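Long-range contact in MarR Like Protein, TVG0766549 (Thermoplasma volcanium, PDB 3LFK), which is of unknown function but resembles MarR-like transcriptional regulators and, with its winged helix-turn-helix fold, probably binds DNA, although it was once reported as a mechanosensitive channel: residues Asn72-Glu84 and Lys89-Gln101. Sequence-based numbering, arbitrary orientation.
Sequences NLMDYGFALEDKE and KIVLTSEGEFVAQ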
loop_
_atom_site.group_PDB
_atom_site.type_symbol
_atom_site.label_atom_id
_atom_site.label_comp_id
_atom_site.label_asym_id
_atom_site.label_seq_id
_atom_site.Cartn_x
_atom_site.Cartn_y
_atom_site.Cartn_z
ATOM N N ASN A 72 0.759 -10.751 -1.489
ATOM C CA ASN A 72 2.000 -10.086 -1.906
ATOM C C ASN A 72 2.292 -8.882 -0.995
ATOM O O ASN A 72 3.430 -8.679 -0.573
ATOM C CB ASN A 72 1.908 -9.641 -3.376
ATOM C CG ASN A 72 2.184 -10.780 -4.320
ATOM O OD1 ASN A 72 3.199 -11.462 -4.183
ATOM N ND2 ASN A 72 1.299 -10.999 -5.278
ATOM N N LEU A 73 1.278 -8.074 -0.681
ATOM C CA LEU A 73 1.498 -6.927 0.199
ATOM C C LEU A 73 1.968 -7.381 1.562
ATOM O O LEU A 73 2.760 -6.682 2.196
ATOM C CB LEU A 73 0.231 -6.080 0.347
ATOM C CG LEU A 73 -0.253 -5.447 -0.954
ATOM C CD1 LEU A 73 -1.481 -4.623 -0.623
ATOM C CD2 LEU A 73 0.806 -4.564 -1.587
ATOM N N MET A 74 1.474 -8.536 2.017
ATOM C CA MET A 74 1.924 -9.065 3.309
ATOM C C MET A 74 3.377 -9.535 3.225
ATOM O O MET A 74 4.169 -9.248 4.142
ATOM C CB MET A 74 0.996 -10.192 3.750
ATOM C CG MET A 74 -0.388 -9.659 4.010
ATOM S SD MET A 74 -1.569 -11.051 4.384
ATOM C CE MET A 74 -1.363 -12.048 3.214
ATOM N N ASP A 75 3.714 -10.243 2.154
ATOM C CA ASP A 75 5.076 -10.727 1.960
ATOM C C ASP A 75 6.042 -9.524 1.862
ATOM O O ASP A 75 7.159 -9.591 2.336
ATOM C CB ASP A 75 5.194 -11.532 0.675
ATOM C CG ASP A 75 4.472 -12.864 0.733
ATOM O OD1 ASP A 75 4.000 -13.277 1.818
ATOM O OD2 ASP A 75 4.372 -13.490 -0.342
ATOM N N TYR A 76 5.595 -8.415 1.265
ATOM C CA TYR A 76 6.472 -7.238 1.146
ATOM C C TYR A 76 6.712 -6.541 2.476
ATOM O O TYR A 76 7.627 -5.730 2.601
ATOM C CB TYR A 76 5.856 -6.163 0.220
ATOM C CG TYR A 76 5.606 -6.575 -1.197
ATOM C CD1 TYR A 76 6.352 -7.546 -1.824
ATOM C CD2 TYR A 76 4.603 -5.933 -1.935
ATOM C CE1 TYR A 76 6.128 -7.890 -3.147
ATOM C CE2 TYR A 76 4.367 -6.252 -3.254
ATOM C CZ TYR A 76 5.120 -7.228 -3.868
ATOM O OH TYR A 76 4.894 -7.548 -5.183
ATOM N N GLY A 77 5.856 -6.809 3.456
ATOM C CA GLY A 77 5.959 -6.180 4.754
ATOM C C GLY A 77 5.070 -4.949 4.903
ATOM O O GLY A 77 5.225 -4.159 5.829
ATOM N N PHE A 78 4.094 -4.815 4.005
ATOM C CA PHE A 78 3.215 -3.634 4.019
ATOM C C PHE A 78 1.861 -3.806 4.686
ATOM O O PHE A 78 1.171 -2.812 4.986
ATOM C CB PHE A 78 2.965 -3.123 2.589
ATOM C CG PHE A 78 4.211 -2.682 1.844
ATOM C CD1 PHE A 78 5.388 -2.338 2.522
ATOM C CD2 PHE A 78 4.200 -2.602 0.449
ATOM C CE1 PHE A 78 6.523 -1.924 1.798
ATOM C CE2 PHE A 78 5.318 -2.194 -0.274
ATOM C CZ PHE A 78 6.500 -1.847 0.406
ATOM N N ALA A 79 1.477 -5.052 4.938
ATOM C CA ALA A 79 0.198 -5.307 5.566
ATOM C C ALA A 79 0.266 -6.594 6.354
ATOM O O ALA A 79 1.161 -7.436 6.161
ATOM C CB ALA A 79 -0.875 -5.430 4.471
ATOM N N LEU A 80 -0.698 -6.754 7.255
ATOM C CA LEU A 80 -0.749 -7.997 8.000
ATOM C C LEU A 80 -2.161 -8.320 8.418
ATOM O O LEU A 80 -3.077 -7.502 8.250
ATOM C CB LEU A 80 0.202 -7.975 9.205
ATOM C CG LEU A 80 0.189 -6.790 10.154
ATOM C CD1 LEU A 80 -0.904 -6.983 11.194
ATOM C CD2 LEU A 80 1.547 -6.699 10.843
ATOM N N GLU A 81 -2.337 -9.547 8.901
ATOM C CA GLU A 81 -3.646 -10.012 9.368
ATOM C C GLU A 81 -3.751 -9.914 10.872
ATOM O O GLU A 81 -2.865 -10.363 11.604
ATOM C CB GLU A 81 -3.885 -11.473 9.045
ATOM C CG GLU A 81 -3.619 -11.903 7.653
ATOM C CD GLU A 81 -3.668 -13.409 7.559
ATOM O OE1 GLU A 81 -4.756 -13.971 7.800
ATOM O OE2 GLU A 81 -2.620 -14.025 7.262
ATOM N N ASP A 82 -4.857 -9.347 11.325
ATOM C CA ASP A 82 -5.149 -9.213 12.743
ATOM C C ASP A 82 -6.412 -10.054 12.943
ATOM O O ASP A 82 -7.497 -9.513 13.158
ATOM C CB ASP A 82 -5.414 -7.740 13.073
ATOM C CG ASP A 82 -5.817 -7.520 14.518
ATOM O OD1 ASP A 82 -6.900 -7.994 14.924
ATOM O OD2 ASP A 82 -5.047 -6.863 15.248
ATOM N N LYS A 83 -6.279 -11.376 12.837
ATOM C CA LYS A 83 -7.435 -12.256 13.000
ATOM C C LYS A 83 -7.992 -12.172 14.416
ATOM O O LYS A 83 -7.257 -12.289 15.401
ATOM C CB LYS A 83 -7.084 -13.710 12.682
ATOM C CG LYS A 83 -8.294 -14.634 12.789
ATOM C CD LYS A 83 -7.955 -16.094 12.538
ATOM C CE LYS A 83 -9.201 -16.965 12.675
ATOM N NZ LYS A 83 -8.931 -18.413 12.444
ATOM N N GLU A 84 -9.301 -11.974 14.509
ATOM C CA GLU A 84 -9.956 -11.852 15.800
ATOM C C GLU A 84 -11.373 -12.396 15.780
ATOM O O GLU A 84 -11.985 -12.537 14.721
ATOM C CB GLU A 84 -9.975 -10.387 16.231
ATOM C CG GLU A 84 -10.365 -9.433 15.114
ATOM C CD GLU A 84 -10.419 -7.997 15.581
ATOM O OE1 GLU A 84 -10.491 -7.093 14.723
ATOM O OE2 GLU A 84 -10.394 -7.772 16.810
ATOM N N LYS A 89 -9.220 -9.215 10.258
ATOM C CA LYS A 89 -9.064 -7.791 9.951
ATOM C C LYS A 89 -7.708 -7.597 9.274
ATOM O O LYS A 89 -6.703 -8.150 9.728
ATOM C CB LYS A 89 -9.075 -6.987 11.249
ATOM C CG LYS A 89 -9.841 -5.679 11.227
ATOM C CD LYS A 89 -11.342 -5.919 11.341
ATOM C CE LYS A 89 -12.083 -4.644 11.728
ATOM N NZ LYS A 89 -11.744 -4.196 13.109
ATOM N N ILE A 90 -7.676 -6.816 8.202
ATOM C CA ILE A 90 -6.419 -6.559 7.485
ATOM C C ILE A 90 -5.955 -5.148 7.846
ATOM O O ILE A 90 -6.740 -4.198 7.785
ATOM C CB ILE A 90 -6.611 -6.654 5.962
ATOM C CG1 ILE A 90 -7.178 -8.025 5.583
ATOM C CG2 ILE A 90 -5.293 -6.337 5.253
ATOM C CD1 ILE A 90 -6.412 -9.227 6.169
ATOM N N VAL A 91 -4.686 -4.998 8.241
ATOM C CA VAL A 91 -4.172 -3.690 8.641
ATOM C C VAL A 91 -2.846 -3.381 7.975
ATOM O O VAL A 91 -2.046 -4.297 7.715
ATOM C CB VAL A 91 -3.934 -3.595 10.182
ATOM C CG1 VAL A 91 -5.141 -4.138 10.946
ATOM C CG2 VAL A 91 -2.708 -4.354 10.555
ATOM N N LEU A 92 -2.620 -2.112 7.655
ATOM C CA LEU A 92 -1.348 -1.726 7.064
ATOM C C LEU A 92 -0.321 -1.659 8.186
ATOM O O LEU A 92 -0.648 -1.318 9.330
ATOM C CB LEU A 92 -1.421 -0.333 6.405
ATOM C CG LEU A 92 -2.295 -0.215 5.164
ATOM C CD1 LEU A 92 -2.316 1.215 4.693
ATOM C CD2 LEU A 92 -1.767 -1.122 4.054
ATOM N N THR A 93 0.910 -2.035 7.876
ATOM C CA THR A 93 1.983 -1.884 8.866
ATOM C C THR A 93 2.423 -0.421 8.765
ATOM O O THR A 93 2.011 0.296 7.860
ATOM C CB THR A 93 3.193 -2.728 8.499
ATOM O OG1 THR A 93 3.633 -2.344 7.192
ATOM C CG2 THR A 93 2.841 -4.218 8.473
ATOM N N SER A 94 3.283 0.027 9.675
ATOM C CA SER A 94 3.765 1.399 9.597
ATOM C C SER A 94 4.480 1.623 8.263
ATOM O O SER A 94 4.397 2.708 7.694
ATOM C CB SER A 94 4.719 1.695 10.747
ATOM O OG SER A 94 4.031 1.590 11.978
ATOM N N GLU A 95 5.167 0.596 7.761
ATOM C CA GLU A 95 5.880 0.711 6.489
ATOM C C GLU A 95 4.886 0.784 5.316
ATOM O O GLU A 95 5.101 1.502 4.343
ATOM C CB GLU A 95 6.855 -0.455 6.312
ATOM C CG GLU A 95 8.041 -0.427 7.301
ATOM C CD GLU A 95 7.611 -0.564 8.756
ATOM O OE1 GLU A 95 6.771 -1.436 9.055
ATOM O OE2 GLU A 95 8.117 0.196 9.619
ATOM N N GLY A 96 3.790 0.041 5.417
ATOM C CA GLY A 96 2.785 0.090 4.370
ATOM C C GLY A 96 2.116 1.463 4.357
ATOM O O GLY A 96 1.815 1.986 3.280
ATOM N N GLU A 97 1.878 2.039 5.531
ATOM C CA GLU A 97 1.278 3.375 5.615
ATOM C C GLU A 97 2.238 4.378 4.983
ATOM O O GLU A 97 1.828 5.244 4.201
ATOM C CB GLU A 97 1.007 3.740 7.079
ATOM C CG GLU A 97 0.050 2.750 7.726
ATOM C CD GLU A 97 -1.014 3.397 8.562
ATOM O OE1 GLU A 97 -0.659 4.192 9.461
ATOM O OE2 GLU A 97 -2.206 3.099 8.324
ATOM N N PHE A 98 3.522 4.242 5.299
ATOM C CA PHE A 98 4.547 5.127 4.746
ATOM C C PHE A 98 4.551 5.108 3.208
ATOM O O PHE A 98 4.550 6.150 2.543
ATOM C CB PHE A 98 5.937 4.698 5.260
ATOM C CG PHE A 98 7.069 5.525 4.716
ATOM C CD1 PHE A 98 7.380 6.754 5.284
ATOM C CD2 PHE A 98 7.791 5.095 3.611
ATOM C CE1 PHE A 98 8.401 7.536 4.744
ATOM C CE2 PHE A 98 8.808 5.870 3.066
ATOM C CZ PHE A 98 9.113 7.093 3.637
ATOM N N VAL A 99 4.567 3.901 2.644
ATOM C CA VAL A 99 4.628 3.755 1.205
ATOM C C VAL A 99 3.339 4.245 0.563
ATOM O O VAL A 99 3.377 4.911 -0.470
ATOM C CB VAL A 99 4.917 2.272 0.860
ATOM C CG1 VAL A 99 4.707 2.016 -0.607
ATOM C CG2 VAL A 99 6.369 1.947 1.253
ATOM N N ALA A 100 2.209 3.913 1.176
ATOM C CA ALA A 100 0.902 4.317 0.642
ATOM C C ALA A 100 0.814 5.836 0.630
ATOM O O ALA A 100 0.355 6.417 -0.350
ATOM C CB ALA A 100 -0.226 3.725 1.508
ATOM N N GLN A 101 1.266 6.471 1.701
ATOM C CA GLN A 101 1.213 7.936 1.766
ATOM C C GLN A 101 2.164 8.583 0.742
ATOM O O GLN A 101 1.814 9.585 0.106
ATOM C CB GLN A 101 1.553 8.412 3.174
ATOM C CG GLN A 101 1.113 9.873 3.462
ATOM C CD GLN A 101 -0.393 10.096 3.316
ATOM O OE1 GLN A 101 -1.155 9.168 3.036
ATOM N NE2 GLN A 101 -0.827 11.339 3.509
HETATM O O HOH W 1 6.812 -4.097 8.239
#
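Thr93 meets Gly77 where the antiparallel hairpin of strands 79-84 and 87-92, the wing of this winged helix-turn-helix fold, runs into helix 94-116. From its CB, which lies 3.6 Å from Gly77 O, the side chain forks. With chi1 at 57°, OG1 sits between the backbone N and carbonyl carbon and gives its hydrogen to Gly77 O at 2.8 Å, 17° from the carbonyl plane. OG1 in turn accepts from Gly96 N, so Thr93 is the N-cap of helix 94-116 and ties it to the Schellman turn at Gly77 that ends helix 66-76. The other branch, CG2, passes Gly77 O and meets Leu80 CD2 at 3.7 Å. Leu80 reaches Val91 with its second methyl, CD1 being only 3.3 Å from Val91 CG2, a tight fit over their hydrogen-bonded backbone pair. Beyond the turn, Gly96 CA approaches the Phe78 ring obliquely and Val99 CB lies over one face, with Val99 CG2 3.9 Å from Phe78 CZ; Val12 of strand 12-14 touches the Phe78 side chain. At the far end of the hairpin, poorly ordered Glu84 makes a long salt bridge to Lys89. Gly77 O is gripped a second time, by a water that donates to it and also to Glu95 OE1, 2.8 Å from the water oxygen.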